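Long-range contact in thiamine pyrophosphokinase (Saccharomyces cerevisiae, PDB 1IG0), which catalyses the transfer of pyrophosphate from ATP to thiamine, the one route to thiamine diphosphate in yeast: residues Gly252-Gly257 against Gly282-Ser287. Numbering follows the deposited sequence.
Sequences GLLPIG and GRVSSS. With VIB (3-(4-amino-2-methyl-pyrimidin-5-ylmethyl)-5-(2-hydroxy-ethyl)-4-methyl-thiazol-3-ium), chain C.
Leu-253 N donates a hydrogen bond to Ser-285 O over 3.1 Å. Leu-253 N lies in the plane of the Ser-285 carbonyl, and the angle at the hydrogen is 152°. The return link is made by a water. It donates to Leu-253 O and accepts from Ser-285 N, at 2.8 Å from Ser-285 N. One link is thus direct and the other runs through the water. Ser-285 O also takes a CA-H...O contact from Gly-252 CA at 3.3 Å.

The apolar contacts centre on Val-284. Its CG1, anti to the backbone N (chi1 176°), touches Leu-254 CD2 at 4.0 Å and lies close to Leu-253 O. Its CG2 meets Pro-255 CD, also at 4.0 Å. An alanine here would probably leave Leu-254 CD2 and Pro-255 CD without these apolar partners and open a gap there.

The ligand is thiamine. Ser-285 OG, anti to its backbone N, donates to VIB N1A of the pyrimidine at 2.7 Å and is also hydrogen-bonded to Asn-288 ND2. VIB O1 gives a weak bond to Ser-287 OG at 3.4 Å. Ser-287 N is hydrogen-bonded to Asp-197 OD2 of the second subunit, and Gln-122 O of that subunit is hydrogen-bonded to the thiamine.

The chemistry divides by group: backbone, water and the Val-284 methyls join the segments, while the hydroxyls of Ser-285 and, weakly, Ser-287 bond the vitamin. Strand 248-254 thus backs one wall of a thiamine site built at the dimer interface.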
# COMPACT_ATOMS: atom_id res chain seq x y z
N GLY B 252 -6.87 -1.69 -11.27
CA GLY B 252 -5.48 -1.50 -11.64
C GLY B 252 -4.71 -2.80 -11.73
O GLY B 252 -4.95 -3.74 -10.96
N LEU B 253 -3.79 -2.87 -12.68
CA LEU B 253 -2.95 -4.04 -12.87
C LEU B 253 -1.63 -3.69 -12.20
O LEU B 253 -0.86 -2.87 -12.70
CB LEU B 253 -2.75 -4.32 -14.37
CG LEU B 253 -3.95 -4.92 -15.11
CD1 LEU B 253 -5.16 -4.01 -15.01
CD2 LEU B 253 -3.58 -5.16 -16.56
N LEU B 254 -1.36 -4.33 -11.06
CA LEU B 254 -0.17 -4.01 -10.27
C LEU B 254 0.91 -5.08 -10.20
O LEU B 254 0.74 -6.10 -9.53
CB LEU B 254 -0.63 -3.66 -8.86
CG LEU B 254 -1.94 -2.87 -8.82
CD1 LEU B 254 -2.46 -2.78 -7.39
CD2 LEU B 254 -1.74 -1.49 -9.42
N PRO B 255 2.05 -4.85 -10.87
CA PRO B 255 3.16 -5.80 -10.87
C PRO B 255 4.04 -5.56 -9.64
O PRO B 255 5.23 -5.26 -9.76
CB PRO B 255 3.88 -5.48 -12.17
CG PRO B 255 3.75 -3.99 -12.23
CD PRO B 255 2.29 -3.77 -11.85
N ILE B 256 3.44 -5.68 -8.47
CA ILE B 256 4.14 -5.47 -7.21
C ILE B 256 5.13 -6.59 -6.95
O ILE B 256 4.78 -7.77 -6.99
CB ILE B 256 3.14 -5.40 -6.04
CG1 ILE B 256 1.99 -4.44 -6.38
CG2 ILE B 256 3.85 -4.92 -4.77
CD1 ILE B 256 0.88 -4.41 -5.34
N GLY B 257 6.39 -6.23 -6.70
CA GLY B 257 7.39 -7.25 -6.43
C GLY B 257 8.21 -7.73 -7.61
O GLY B 257 9.37 -8.10 -7.45
N GLY B 282 7.68 2.70 -13.89
CA GLY B 282 6.52 3.56 -13.79
C GLY B 282 5.41 3.15 -14.74
O GLY B 282 4.34 3.77 -14.76
N ARG B 283 5.66 2.11 -15.53
CA ARG B 283 4.66 1.62 -16.48
C ARG B 283 3.69 0.70 -15.77
O ARG B 283 3.84 -0.52 -15.78
CB ARG B 283 5.34 0.89 -17.64
CG ARG B 283 6.03 1.81 -18.64
CD ARG B 283 6.80 1.02 -19.68
NE ARG B 283 5.97 0.02 -20.34
CZ ARG B 283 5.16 0.27 -21.37
NH1 ARG B 283 5.08 1.49 -21.87
NH2 ARG B 283 4.42 -0.70 -21.88
N VAL B 284 2.67 1.30 -15.15
CA VAL B 284 1.65 0.57 -14.42
C VAL B 284 0.27 1.09 -14.80
O VAL B 284 0.03 2.30 -14.76
CB VAL B 284 1.83 0.73 -12.90
CG1 VAL B 284 0.69 0.05 -12.16
CG2 VAL B 284 3.16 0.13 -12.47
N SER B 285 -0.63 0.18 -15.16
CA SER B 285 -1.98 0.57 -15.54
C SER B 285 -2.80 0.89 -14.30
O SER B 285 -3.33 -0.01 -13.64
CB SER B 285 -2.65 -0.56 -16.33
OG SER B 285 -3.95 -0.17 -16.75
N SER B 286 -2.90 2.17 -13.97
CA SER B 286 -3.67 2.60 -12.81
C SER B 286 -4.86 3.41 -13.31
O SER B 286 -4.82 3.96 -14.40
CB SER B 286 -2.81 3.45 -11.87
OG SER B 286 -2.33 4.62 -12.52
N SER B 287 -5.91 3.46 -12.51
CA SER B 287 -7.12 4.19 -12.89
C SER B 287 -7.74 3.65 -14.17
O SER B 287 -8.29 4.41 -14.97
CB SER B 287 -6.81 5.68 -13.05
OG SER B 287 -6.53 6.29 -11.80
CM2 VIB C . -2.56 1.30 -20.02
N4A VIB C . -4.38 5.91 -19.92
CM4 VIB C . -7.49 7.53 -16.22
O1 VIB C . -4.55 8.90 -12.78
C7 VIB C . -5.84 9.38 -13.19
C6 VIB C . -5.84 9.65 -14.72
C2 VIB C . -4.00 6.69 -16.47
S1 VIB C . -3.49 8.11 -15.52
C5 VIB C . -5.26 8.44 -15.45
C4 VIB C . -5.98 7.49 -16.12
N3 VIB C . -5.24 6.58 -16.65
C7A VIB C . -5.79 5.43 -17.43
C4A VIB C . -4.28 4.64 -19.32
N3A VIB C . -3.50 3.64 -19.95
C2A VIB C . -3.39 2.37 -19.36
N1A VIB C . -4.06 2.10 -18.15
C6A VIB C . -4.84 3.09 -17.53
C5A VIB C . -4.95 4.37 -18.11
O HOH W 1 0.10 -2.56 -15.27